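Local structure of succinyl-CoA:3-ketoacid coenzyme A transferase subunit B (3RRL) at residues G45-G50 / G75-N80; A51-G56 / T69-P74; V39-N44 / A82-M87; E15-N20 / H92-I97; K11-G16 / N31-M36. The protein catalyses the transfer of coenzyme A from succinyl-CoA to a 3-oxo acid, yielding a 3-oxoacyl-CoA and succinate. All coordinates share one frame; numbering follows the deposited sequence.

Contact 1. Residues G45-G50 / G75-N80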
# COMPACT_ATOMS: atom_id res chain seq x y z
N GLY B 45 -9.51 7.15 -7.59
CA GLY B 45 -8.66 7.84 -6.64
C GLY B 45 -9.11 9.15 -6.05
O GLY B 45 -8.29 10.00 -5.71
N LEU B 46 -10.41 9.36 -5.98
CA LEU B 46 -10.92 10.53 -5.29
C LEU B 46 -11.96 10.20 -4.23
O LEU B 46 -12.80 9.31 -4.42
CB LEU B 46 -11.49 11.52 -6.29
CG LEU B 46 -12.53 12.49 -5.73
CD1 LEU B 46 -11.86 13.55 -4.85
CD2 LEU B 46 -13.29 13.12 -6.90
N LEU B 47 -11.90 10.91 -3.11
CA LEU B 47 -12.97 10.89 -2.12
C LEU B 47 -13.51 12.32 -2.02
O LEU B 47 -12.73 13.26 -1.84
CB LEU B 47 -12.42 10.42 -0.78
CG LEU B 47 -13.44 10.01 0.29
CD1 LEU B 47 -14.37 8.93 -0.24
CD2 LEU B 47 -12.73 9.53 1.55
N GLY B 48 -14.83 12.49 -2.04
CA GLY B 48 -15.42 13.82 -2.21
C GLY B 48 -15.71 14.33 -3.61
O GLY B 48 -15.34 15.45 -3.97
N ILE B 49 -16.39 13.51 -4.41
CA ILE B 49 -16.93 13.95 -5.70
C ILE B 49 -17.89 15.14 -5.56
O ILE B 49 -18.63 15.25 -4.58
CB ILE B 49 -17.71 12.82 -6.40
CG1 ILE B 49 -16.81 11.63 -6.70
CG2 ILE B 49 -18.36 13.32 -7.70
CD1 ILE B 49 -17.58 10.49 -7.36
N GLY B 50 -17.95 15.97 -6.59
CA GLY B 50 -18.69 17.22 -6.53
C GLY B 50 -19.29 17.49 -7.89
O GLY B 50 -19.22 16.64 -8.78
N GLY B 75 -12.68 19.32 1.53
CA GLY B 75 -12.34 18.15 2.32
C GLY B 75 -12.20 16.90 1.47
O GLY B 75 -12.13 15.78 1.99
N ALA B 76 -12.18 17.08 0.15
CA ALA B 76 -11.91 15.98 -0.75
C ALA B 76 -10.46 15.54 -0.56
O ALA B 76 -9.64 16.27 -0.01
CB ALA B 76 -12.14 16.41 -2.19
N SER B 77 -10.15 14.31 -0.99
CA SER B 77 -8.78 13.82 -1.01
C SER B 77 -8.55 13.00 -2.28
O SER B 77 -9.47 12.39 -2.80
CB SER B 77 -8.47 12.99 0.23
OG SER B 77 -9.50 12.04 0.46
N PHE B 78 -7.31 13.01 -2.77
CA PHE B 78 -6.93 12.19 -3.91
C PHE B 78 -5.99 11.12 -3.42
O PHE B 78 -5.26 11.31 -2.43
CB PHE B 78 -6.26 13.02 -5.01
CG PHE B 78 -7.16 14.05 -5.65
CD1 PHE B 78 -8.24 13.66 -6.41
CD2 PHE B 78 -6.90 15.40 -5.53
CE1 PHE B 78 -9.06 14.60 -7.01
CE2 PHE B 78 -7.72 16.34 -6.12
CZ PHE B 78 -8.81 15.94 -6.86
N PHE B 79 -6.00 9.97 -4.09
CA PHE B 79 -5.09 8.89 -3.76
C PHE B 79 -4.95 7.97 -4.95
O PHE B 79 -5.66 8.14 -5.95
CB PHE B 79 -5.62 8.13 -2.54
CG PHE B 79 -7.11 8.05 -2.50
CD1 PHE B 79 -7.78 7.06 -3.20
CD2 PHE B 79 -7.85 8.96 -1.76
CE1 PHE B 79 -9.18 6.98 -3.17
CE2 PHE B 79 -9.24 8.89 -1.72
CZ PHE B 79 -9.90 7.90 -2.42
N ASN B 80 -4.07 6.98 -4.84
CA ASN B 80 -3.78 6.11 -5.97
C ASN B 80 -4.74 4.93 -6.03
O ASN B 80 -5.61 4.78 -5.15
CB ASN B 80 -2.30 5.69 -6.02
CG ASN B 80 -1.93 4.64 -4.98
OD1 ASN B 80 -2.63 3.65 -4.80
ND2 ASN B 80 -0.81 4.86 -4.29
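Leu-47 and Ser-77 form an antiparallel hydrogen-bonded pair. Leu-47 N donates to Ser-77 O at 2.9 Å, and the N-H points almost straight at the oxygen (172°). Ser-77 N returns a bond to Leu-47 O, also at 2.9 Å. One pair along, Leu-46 and Phe-78 form a non-hydrogen-bonded pair. Past them Phe-79 N reaches Gly-45 O at 2.8 Å, tilted from the plane of that carbonyl.

Packing is tight around Gly-45 and Phe-79; all the residues that touch are buried. The Phe-79 ring lies over the Gly-45 backbone, with Gly-45 C 3.6 Å above the ring plane of Phe-79 and offset toward its rim. A strained chi1 of 34° holds Phe-79 CG between the backbone N and the carbonyl carbon. The edge of the same ring meets Leu-47, with CE2 of Phe-79 3.7 Å from CB of Leu-47. On the other side of the sheet Leu-46 CD1 touches Phe-78 CE1 at 3.7 Å, and it also meets Ala-76 CB at 3.9 Å.

The contact thins out where the chain turns corners at Gly-48 and Gly-75. Ile-49, Gly-50 and Gly-75 are partly exposed and make no contact across the pair. Gly-75 O instead bonds a polar side chain of a neighbouring subunit.

Gly-45 and Leu-46 both face Ser-42, which makes a G1 beta bulge. Strands 46-49 and 76-78 pair antiparallel at one end of this chain's part of the mixed sheet, and another chain adds backbone bonds at Phe-78. The bulge lies close to Glu-43, the predicted active-site residue.

Contact 2. Residues A51-G56 / T69-P74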
# COMPACT_ATOMS: atom_id res chain seq x y z
N ALA B 51 -19.92 18.64 -8.03
CA ALA B 51 -20.70 18.94 -9.22
C ALA B 51 -19.82 19.00 -10.46
O ALA B 51 -18.60 19.08 -10.36
CB ALA B 51 -21.45 20.25 -9.04
N TYR B 52 -20.45 18.88 -11.63
CA TYR B 52 -19.77 19.20 -12.87
C TYR B 52 -19.31 20.65 -12.79
O TYR B 52 -19.99 21.49 -12.20
CB TYR B 52 -20.70 19.02 -14.07
CG TYR B 52 -21.16 17.60 -14.28
CD1 TYR B 52 -20.27 16.55 -14.18
CD2 TYR B 52 -22.49 17.32 -14.57
CE1 TYR B 52 -20.69 15.24 -14.36
CE2 TYR B 52 -22.92 16.02 -14.75
CZ TYR B 52 -22.01 14.98 -14.65
OH TYR B 52 -22.43 13.68 -14.83
N PRO B 53 -18.14 20.94 -13.38
CA PRO B 53 -17.56 22.28 -13.39
C PRO B 53 -18.33 23.27 -14.27
O PRO B 53 -18.98 22.88 -15.25
CB PRO B 53 -16.17 22.05 -14.00
CG PRO B 53 -16.33 20.81 -14.81
CD PRO B 53 -17.27 19.95 -14.04
N LEU B 54 -18.26 24.55 -13.91
CA LEU B 54 -18.72 25.61 -14.78
C LEU B 54 -17.79 25.64 -15.98
O LEU B 54 -16.65 25.18 -15.89
CB LEU B 54 -18.67 26.96 -14.06
CG LEU B 54 -19.51 27.13 -12.80
CD1 LEU B 54 -19.02 28.31 -11.95
CD2 LEU B 54 -20.99 27.28 -13.15
N GLU B 55 -18.26 26.16 -17.10
CA GLU B 55 -17.41 26.32 -18.27
C GLU B 55 -16.15 27.10 -17.87
O GLU B 55 -16.25 28.15 -17.22
CB GLU B 55 -18.16 27.06 -19.39
N GLY B 56 -14.98 26.58 -18.23
CA GLY B 56 -13.74 27.26 -17.92
C GLY B 56 -13.02 26.70 -16.70
O GLY B 56 -11.83 26.92 -16.52
N THR B 69 -15.72 15.02 -16.76
CA THR B 69 -15.05 16.08 -16.01
C THR B 69 -15.91 16.53 -14.84
O THR B 69 -17.12 16.78 -15.00
CB THR B 69 -14.73 17.29 -16.90
OG1 THR B 69 -15.93 17.78 -17.51
CG2 THR B 69 -13.73 16.89 -17.98
N ILE B 70 -15.30 16.64 -13.67
CA ILE B 70 -16.02 16.97 -12.44
C ILE B 70 -15.28 17.99 -11.60
O ILE B 70 -14.24 18.51 -12.00
CB ILE B 70 -16.25 15.72 -11.57
CG1 ILE B 70 -14.91 15.06 -11.24
CG2 ILE B 70 -17.17 14.74 -12.27
CD1 ILE B 70 -15.02 13.94 -10.20
N THR B 71 -15.82 18.28 -10.42
CA THR B 71 -15.09 19.05 -9.41
C THR B 71 -15.04 18.24 -8.12
O THR B 71 -15.53 17.11 -8.07
CB THR B 71 -15.75 20.40 -9.13
OG1 THR B 71 -17.04 20.19 -8.53
CG2 THR B 71 -15.90 21.22 -10.42
N VAL B 72 -14.45 18.82 -7.08
CA VAL B 72 -14.38 18.18 -5.78
C VAL B 72 -15.04 19.07 -4.74
O VAL B 72 -15.08 20.29 -4.91
CB VAL B 72 -12.92 17.90 -5.36
CG1 VAL B 72 -12.25 16.97 -6.34
CG2 VAL B 72 -12.13 19.19 -5.26
N VAL B 73 -15.56 18.47 -3.68
CA VAL B 73 -16.07 19.22 -2.54
C VAL B 73 -14.93 19.60 -1.58
O VAL B 73 -13.82 19.09 -1.69
CB VAL B 73 -17.17 18.44 -1.76
CG1 VAL B 73 -18.42 18.29 -2.60
CG2 VAL B 73 -16.65 17.07 -1.31
N PRO B 74 -15.20 20.53 -0.66
CA PRO B 74 -14.22 20.83 0.39
C PRO B 74 -13.95 19.58 1.22
O PRO B 74 -14.90 18.87 1.58
CB PRO B 74 -14.93 21.89 1.23
CG PRO B 74 -15.89 22.53 0.30
CD PRO B 74 -16.37 21.42 -0.59
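Ala-51 O is gripped twice by Thr-71. The hydroxyl OG1 of Thr-71 donates to Ala-51 O at 2.6 Å, tilted 22° from the carbonyl plane. Thr-71 N adds a weak bond to Ala-51 O at 2.9 Å, bent to 128°. Chi1 of Thr-71 is 65°, which sets OG1 between the backbone N and the carbonyl carbon. Its methyl group CG2 then lies beside the backbone N and packs on Pro-53, with Thr-71 CG2 3.7 Å from Pro-53 CB.

Pro-53 also leans on the start of 69-74. Its CD is 3.3 Å from Thr-69 O and 3.6 Å from Ile-70 CA. Tyr-52 meets the same carbonyl, with CD1 of Tyr-52 3.3 Å from Thr-69 O. Ile-70 CG2 comes to the edge of the Tyr-52 ring, 4.1 Å from CD1. The phenol end is held by Glu-68, which bonds Tyr-52 OH. Thr-69 OG1 is used by a backbone group of a neighbouring subunit, and Tyr-52 O by a basic side chain there.

The contact ties the loop after strand 46-49 to the chain leading into strand 72-73 at this subunit interface. Its polar hold is concentrated on one carbonyl, which takes both Thr-71 donors. The proline, the threonine methyl and the Tyr-52 ring add packing without hydrogen bonds.

Contact 3. Residues V39-N44 / A82-M87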
# COMPACT_ATOMS: atom_id res chain seq x y z
N VAL B 39 -20.47 11.72 1.31
CA VAL B 39 -19.23 11.75 0.56
C VAL B 39 -19.27 10.68 -0.52
O VAL B 39 -19.40 9.49 -0.22
CB VAL B 39 -18.03 11.52 1.48
CG1 VAL B 39 -16.74 11.59 0.68
CG2 VAL B 39 -18.03 12.56 2.60
N PHE B 40 -19.19 11.10 -1.77
CA PHE B 40 -19.13 10.14 -2.86
C PHE B 40 -17.70 9.81 -3.23
O PHE B 40 -16.85 10.70 -3.35
CB PHE B 40 -19.91 10.67 -4.07
CG PHE B 40 -21.39 10.81 -3.82
CD1 PHE B 40 -22.19 9.69 -3.70
CD2 PHE B 40 -21.96 12.07 -3.69
CE1 PHE B 40 -23.55 9.81 -3.46
CE2 PHE B 40 -23.32 12.20 -3.45
CZ PHE B 40 -24.12 11.07 -3.33
N GLN B 41 -17.42 8.52 -3.38
CA GLN B 41 -16.09 8.04 -3.69
C GLN B 41 -16.00 7.68 -5.16
O GLN B 41 -16.92 7.09 -5.71
CB GLN B 41 -15.76 6.82 -2.83
CG GLN B 41 -14.28 6.47 -2.74
CD GLN B 41 -13.87 5.36 -3.67
OE1 GLN B 41 -14.59 5.02 -4.62
NE2 GLN B 41 -12.71 4.76 -3.41
N SER B 42 -14.89 8.04 -5.80
CA SER B 42 -14.66 7.66 -7.19
C SER B 42 -13.48 6.70 -7.18
O SER B 42 -12.45 6.98 -6.57
CB SER B 42 -14.34 8.90 -8.03
OG SER B 42 -14.47 8.63 -9.42
N GLU B 43 -13.65 5.55 -7.82
CA GLU B 43 -12.70 4.45 -7.69
C GLU B 43 -11.34 4.77 -8.32
O GLU B 43 -10.36 4.05 -8.11
CB GLU B 43 -13.27 3.17 -8.29
CG GLU B 43 -13.47 3.24 -9.78
CD GLU B 43 -14.65 2.41 -10.25
OE1 GLU B 43 -15.41 1.92 -9.39
OE2 GLU B 43 -14.81 2.24 -11.48
N ASN B 44 -11.30 5.86 -9.07
CA ASN B 44 -10.09 6.26 -9.77
C ASN B 44 -9.19 7.11 -8.88
O ASN B 44 -8.21 7.70 -9.35
CB ASN B 44 -10.39 6.92 -11.13
CG ASN B 44 -11.35 8.08 -11.02
OD1 ASN B 44 -12.31 8.04 -10.26
ND2 ASN B 44 -11.10 9.12 -11.81
N ALA B 82 -4.45 1.58 -5.84
CA ALA B 82 -4.34 0.58 -4.79
C ALA B 82 -5.01 1.06 -3.51
O ALA B 82 -5.65 0.28 -2.80
CB ALA B 82 -2.88 0.24 -4.51
N ASP B 83 -4.82 2.34 -3.20
CA ASP B 83 -5.40 2.94 -2.00
C ASP B 83 -6.91 2.99 -2.11
O ASP B 83 -7.62 2.72 -1.14
CB ASP B 83 -4.86 4.37 -1.79
CG ASP B 83 -3.38 4.41 -1.45
OD1 ASP B 83 -2.83 3.37 -1.02
OD2 ASP B 83 -2.77 5.48 -1.62
N SER B 84 -7.40 3.37 -3.28
CA SER B 84 -8.82 3.42 -3.55
C SER B 84 -9.44 2.06 -3.28
O SER B 84 -10.46 1.94 -2.58
CB SER B 84 -9.07 3.79 -5.01
OG SER B 84 -10.46 3.88 -5.27
N PHE B 85 -8.83 1.03 -3.83
CA PHE B 85 -9.39 -0.30 -3.71
C PHE B 85 -9.10 -0.94 -2.35
O PHE B 85 -9.82 -1.83 -1.92
CB PHE B 85 -9.02 -1.17 -4.91
CG PHE B 85 -9.83 -0.83 -6.14
CD1 PHE B 85 -11.15 -1.23 -6.23
CD2 PHE B 85 -9.29 -0.06 -7.15
CE1 PHE B 85 -11.92 -0.89 -7.33
CE2 PHE B 85 -10.06 0.28 -8.25
CZ PHE B 85 -11.37 -0.14 -8.34
N ALA B 86 -8.08 -0.44 -1.66
CA ALA B 86 -7.85 -0.85 -0.27
C ALA B 86 -9.02 -0.33 0.57
O ALA B 86 -9.52 -1.01 1.44
CB ALA B 86 -6.53 -0.30 0.24
N MSE B 87 -9.43 0.90 0.28
CA MSE B 87 -10.55 1.53 0.96
C MSE B 87 -11.83 0.74 0.69
O MSE B 87 -12.64 0.49 1.59
CB MSE B 87 -10.68 2.96 0.44
CG MSE B 87 -11.75 3.80 1.07
SE MSE B 87 -11.73 5.59 0.26
CE MSE B 87 -9.82 5.90 0.31
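The side chains of Ser-84 and Gln-41 both set out toward the opposite segment and meet at Ser-84 OG. Ser-84 OG is anti to its backbone N (chi1 -178°), which carries it out to 2.8 Å from Glu-43 O, to which it donates. The hydroxyl lies above the carbonyl plane rather than in it. Gln-41 NE2 approaches the same OG of Ser-84 at 3.0 Å and gives it a weak bond. The Gln-41 chain bends at chi2, and its OE1 is taken by Asn-20 ND2, which helps fix the amide's rotation.

This is a helix laid against a strand of an alpha/beta sheet, 39-42 and 82-87, with axes 10.2 Å apart and crossing at -128°. Glu-43, the predicted active-site residue, follows directly on the strand, so the serine holds the backbone of that glutamate to the helix.

Gln-41 and Met-87, a selenomethionine, run antiparallel alongside each other. Met-87 SE is 4.0 Å from Gln-41 CG and 3.9 Å from Gln-41 NE2. On another flank the tip of the Phe-85 ring reaches Glu-43, with CZ of Phe-85 3.8 Å from CB of Glu-43. The adjoining CE2 of Phe-85 lies 3.8 Å from Glu-43 O. Leu-128 of helix 125-131 also packs on Glu-43, and Phe-79 touches Ser-84 and Met-87.

Contact 4. Residues E15-N20 / H92-I97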
# COMPACT_ATOMS: atom_id res chain seq x y z
N GLU B 15 -27.27 10.56 5.98
CA GLU B 15 -26.27 11.53 6.41
C GLU B 15 -25.03 10.84 6.96
O GLU B 15 -25.13 9.95 7.80
CB GLU B 15 -26.85 12.45 7.49
CG GLU B 15 -27.81 13.51 6.96
CD GLU B 15 -27.10 14.78 6.56
OE1 GLU B 15 -25.90 14.94 6.88
OE2 GLU B 15 -27.75 15.64 5.92
N GLY B 16 -23.86 11.26 6.48
CA GLY B 16 -22.60 10.78 7.03
C GLY B 16 -22.07 9.55 6.34
O GLY B 16 -21.02 9.03 6.70
N MSE B 17 -22.79 9.07 5.34
CA MSE B 17 -22.37 7.89 4.62
C MSE B 17 -21.25 8.19 3.64
O MSE B 17 -21.14 9.31 3.13
CB MSE B 17 -23.53 7.29 3.86
CG MSE B 17 -24.46 6.47 4.72
SE MSE B 17 -25.62 5.44 3.57
CE MSE B 17 -26.38 4.26 4.93
N TYR B 18 -20.43 7.18 3.39
CA TYR B 18 -19.50 7.21 2.28
C TYR B 18 -20.07 6.27 1.23
O TYR B 18 -20.35 5.10 1.52
CB TYR B 18 -18.12 6.76 2.74
CG TYR B 18 -17.49 7.69 3.76
CD1 TYR B 18 -16.71 8.77 3.36
CD2 TYR B 18 -17.67 7.48 5.13
CE1 TYR B 18 -16.12 9.62 4.30
CE2 TYR B 18 -17.08 8.32 6.07
CZ TYR B 18 -16.31 9.39 5.65
OH TYR B 18 -15.74 10.22 6.59
N VAL B 19 -20.27 6.78 0.02
CA VAL B 19 -21.03 6.06 -0.99
C VAL B 19 -20.29 5.97 -2.31
O VAL B 19 -19.63 6.92 -2.73
CB VAL B 19 -22.39 6.75 -1.25
CG1 VAL B 19 -23.16 6.04 -2.35
CG2 VAL B 19 -23.20 6.79 0.04
N ASN B 20 -20.40 4.82 -2.96
CA ASN B 20 -19.89 4.67 -4.31
C ASN B 20 -21.01 4.34 -5.30
O ASN B 20 -21.73 3.35 -5.13
CB ASN B 20 -18.82 3.60 -4.38
CG ASN B 20 -18.24 3.46 -5.77
OD1 ASN B 20 -18.92 2.98 -6.69
ND2 ASN B 20 -16.99 3.89 -5.94
N HIS B 92 -14.59 -0.09 4.01
CA HIS B 92 -14.77 1.26 4.52
C HIS B 92 -15.91 2.05 3.87
O HIS B 92 -16.37 3.04 4.42
CB HIS B 92 -13.44 2.03 4.45
CG HIS B 92 -12.31 1.32 5.14
ND1 HIS B 92 -11.97 1.57 6.45
CD2 HIS B 92 -11.47 0.36 4.70
CE1 HIS B 92 -10.96 0.79 6.79
NE2 HIS B 92 -10.64 0.04 5.75
N ILE B 93 -16.38 1.58 2.71
CA ILE B 93 -17.48 2.24 2.01
C ILE B 93 -18.82 1.72 2.54
O ILE B 93 -19.07 0.52 2.54
CB ILE B 93 -17.41 1.97 0.49
CG1 ILE B 93 -16.07 2.45 -0.08
CG2 ILE B 93 -18.58 2.65 -0.24
CD1 ILE B 93 -15.86 3.93 0.03
N ASP B 94 -19.69 2.62 2.98
CA ASP B 94 -20.95 2.22 3.60
C ASP B 94 -21.92 1.66 2.57
O ASP B 94 -22.68 0.74 2.85
CB ASP B 94 -21.61 3.40 4.32
CG ASP B 94 -20.76 3.93 5.45
OD1 ASP B 94 -20.37 3.14 6.34
OD2 ASP B 94 -20.47 5.15 5.44
N LEU B 95 -21.91 2.23 1.37
CA LEU B 95 -22.91 1.88 0.38
C LEU B 95 -22.37 1.88 -1.04
O LEU B 95 -21.78 2.86 -1.50
CB LEU B 95 -24.07 2.86 0.50
CG LEU B 95 -25.28 2.62 -0.37
CD1 LEU B 95 -25.80 1.23 -0.11
CD2 LEU B 95 -26.31 3.66 -0.03
N ALA B 96 -22.60 0.79 -1.76
CA ALA B 96 -22.31 0.75 -3.18
C ALA B 96 -23.60 0.45 -3.91
O ALA B 96 -24.29 -0.53 -3.60
CB ALA B 96 -21.27 -0.31 -3.49
N ILE B 97 -23.95 1.32 -4.85
CA ILE B 97 -25.14 1.14 -5.66
C ILE B 97 -24.71 0.78 -7.07
O ILE B 97 -23.83 1.42 -7.64
CB ILE B 97 -26.01 2.40 -5.68
CG1 ILE B 97 -26.32 2.84 -4.24
CG2 ILE B 97 -27.29 2.14 -6.45
CD1 ILE B 97 -27.23 4.03 -4.15
O HOH W 1 -19.70 6.09 7.82
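Asp-94 reaches over to Tyr-18, its CB already 3.5 Å from Tyr-18 O. With chi1 at -62°, CG of Asp-94 stands beside its own backbone N and anti to the carbonyl carbon. CG then comes 3.9 Å from Tyr-18 N. At the tip, OD2 of Asp-94 accepts the N-H of Tyr-18 at 2.9 Å on its anti lone pair, and the bond is fairly straight (166°). The same OD2 sits at the edge of the Tyr-18 ring, 3.7 Å from CD2. A water also donates to Asp-94 OD2 at 2.7 Å and bonds Gly-16 O weakly. OD1, the other tip atom, forms a salt bridge with Lys-133.

Beyond Asp-94 the chains become parallel strands. Leu-95 N donates to Tyr-18 O, Asn-20 N to Leu-95 O at 2.8 Å, and Ile-97 N to Asn-20 O at 3.0 Å. Val-19 and Leu-95 are neighbours on one face, their side chains directed alike, and Met-17 SE meets Leu-95 CD2 there.

The carboxylate probably stands in for a backbone acceptor at Tyr-18 N, and Lys-133 probably steadies its negative charge. Asp-94 thus adds a side-chain bond to the backbone bonds at Tyr-18 O, next to where the strands pair.

Contact 5. Residues K11-G16 / N31-M36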
# COMPACT_ATOMS: atom_id res chain seq x y z
N LYS B 11 -33.60 7.11 -1.25
CA LYS B 11 -34.02 6.99 0.14
C LYS B 11 -33.03 6.19 0.98
O LYS B 11 -33.02 6.29 2.21
CB LYS B 11 -35.41 6.38 0.22
CG LYS B 11 -36.51 7.25 -0.38
CD LYS B 11 -37.89 6.64 -0.15
CE LYS B 11 -38.99 7.67 -0.36
NZ LYS B 11 -38.98 8.25 -1.73
N GLU B 12 -32.19 5.41 0.31
CA GLU B 12 -31.19 4.60 1.01
C GLU B 12 -29.95 5.40 1.43
O GLU B 12 -29.13 4.93 2.23
CB GLU B 12 -30.78 3.39 0.15
CG GLU B 12 -31.94 2.46 -0.18
CD GLU B 12 -32.49 1.78 1.06
OE1 GLU B 12 -31.68 1.27 1.86
OE2 GLU B 12 -33.73 1.75 1.23
N LEU B 13 -29.81 6.61 0.89
CA LEU B 13 -28.67 7.45 1.24
C LEU B 13 -28.93 8.19 2.55
O LEU B 13 -29.95 8.86 2.70
CB LEU B 13 -28.35 8.43 0.12
CG LEU B 13 -28.00 7.79 -1.21
CD1 LEU B 13 -27.47 8.84 -2.17
CD2 LEU B 13 -26.96 6.73 -0.99
N LYS B 14 -28.01 8.05 3.48
CA LYS B 14 -28.16 8.63 4.82
C LYS B 14 -27.00 9.56 5.15
O LYS B 14 -25.88 9.36 4.68
CB LYS B 14 -28.24 7.52 5.87
CG LYS B 14 -29.34 6.49 5.62
CD LYS B 14 -30.70 7.06 5.96
CE LYS B 14 -31.75 5.96 6.09
NZ LYS B 14 -32.99 6.46 6.77
N GLU B 15 -27.27 10.56 5.98
CA GLU B 15 -26.27 11.53 6.41
C GLU B 15 -25.03 10.84 6.96
O GLU B 15 -25.13 9.95 7.80
CB GLU B 15 -26.85 12.45 7.49
CG GLU B 15 -27.81 13.51 6.96
CD GLU B 15 -27.10 14.78 6.56
OE1 GLU B 15 -25.90 14.94 6.88
OE2 GLU B 15 -27.75 15.64 5.92
N GLY B 16 -23.86 11.26 6.48
CA GLY B 16 -22.60 10.78 7.03
C GLY B 16 -22.07 9.55 6.34
O GLY B 16 -21.02 9.03 6.70
N ASN B 31 -28.34 13.00 -8.06
CA ASN B 31 -29.18 14.16 -8.35
C ASN B 31 -30.38 14.32 -7.41
O ASN B 31 -30.93 15.41 -7.29
CB ASN B 31 -29.63 14.13 -9.81
CG ASN B 31 -28.47 14.12 -10.78
OD1 ASN B 31 -27.35 14.51 -10.43
ND2 ASN B 31 -28.71 13.67 -12.01
N GLU B 32 -30.77 13.24 -6.75
CA GLU B 32 -31.90 13.28 -5.85
C GLU B 32 -31.53 13.66 -4.44
O GLU B 32 -32.38 13.76 -3.58
CB GLU B 32 -32.59 11.92 -5.84
CG GLU B 32 -32.96 11.43 -7.22
CD GLU B 32 -33.94 12.33 -7.92
OE1 GLU B 32 -34.71 13.02 -7.23
OE2 GLU B 32 -33.94 12.35 -9.15
N VAL B 33 -30.25 13.84 -4.20
CA VAL B 33 -29.78 14.10 -2.86
C VAL B 33 -28.97 15.37 -2.78
O VAL B 33 -28.03 15.45 -2.02
CB VAL B 33 -28.94 12.94 -2.35
CG1 VAL B 33 -28.65 13.12 -0.90
CG2 VAL B 33 -29.66 11.64 -2.57
N SER B 34 -29.37 16.39 -3.52
CA SER B 34 -28.52 17.53 -3.75
C SER B 34 -28.05 18.21 -2.48
O SER B 34 -26.87 18.52 -2.37
CB SER B 34 -29.23 18.55 -4.63
N GLY B 35 -28.90 18.42 -1.50
CA GLY B 35 -28.34 18.97 -0.29
C GLY B 35 -28.32 17.95 0.81
O GLY B 35 -29.28 17.81 1.55
N MSE B 36 -27.21 17.25 0.94
CA MSE B 36 -27.07 16.26 1.98
C MSE B 36 -25.60 16.09 2.26
O MSE B 36 -24.79 16.17 1.34
CB MSE B 36 -27.66 14.93 1.54
CG MSE B 36 -28.01 14.00 2.67
SE MSE B 36 -28.77 12.31 2.11
CE MSE B 36 -30.12 12.18 3.49
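Leu-13 and Val-33 make the direct apolar contact. CD1 of Leu-13 meets CG2 of Val-33 at 3.6 Å. Both CB atoms point at the opposite segment, and the two side chains meet at a slant. Chi1 of Val-33 (-171°) puts CG1 anti to the backbone N. The other branch, CG2, stands beside that N and does the touching. The selenomethionine Met-36 adds a looser contact, its SE 4.4 Å from Leu-13 CB.

A second group of contacts sets Met-36 against polar atoms without bonding them. Its chain is extended to SE and then bends at chi3. The end methyl CE of Met-36 comes 3.4 Å from Leu-13 O, and SE of Met-36 lies 3.7 Å from that oxygen. Nearer the backbone, CG of Met-36 is 3.6 Å from OE2 of Glu-15. The Glu-15 chain bends at chi2 and crosses Met-36 at a slant, but it is poorly ordered. Its OE2 also takes a weak hydrogen bond from Asn-37 N. Glu-15 is exposed, while Leu-13 is buried.

Neither segment is regular. Residues 11-16 link helix 2-10 to strand 18-21. The loop that leads to strand 39-42 contains residues 31-36. Ala-10 of the helix packs on Val-33, and Ile-38 on Leu-13. The contact thus joins the two loops that flank strand 18-21, close to the end of helix 2-10.

Contacts 1, 3 and 4 all reach the large mixed sheet, in which strands 76-78, 46-49, 39-42, 18-21 and 95-98 lie in that order. The centres of contacts 1 and 3 are about 8 Å apart, and those of contacts 3 and 4 about 11 Å apart. Along the chain contact 2 is nested in contact 1, contact 1 in contact 3, and contact 3 in contact 4. Contact 5 closes before contacts 1 to 3 open and shares Glu-15 and Gly-16 with contact 4. Contact 2 lies about 21 Å from contact 4, centre to centre. Contact 3 holds the predicted active-site Glu-43, and contacts 1 and 4 come close to it, at Gly-45 and Asn-20.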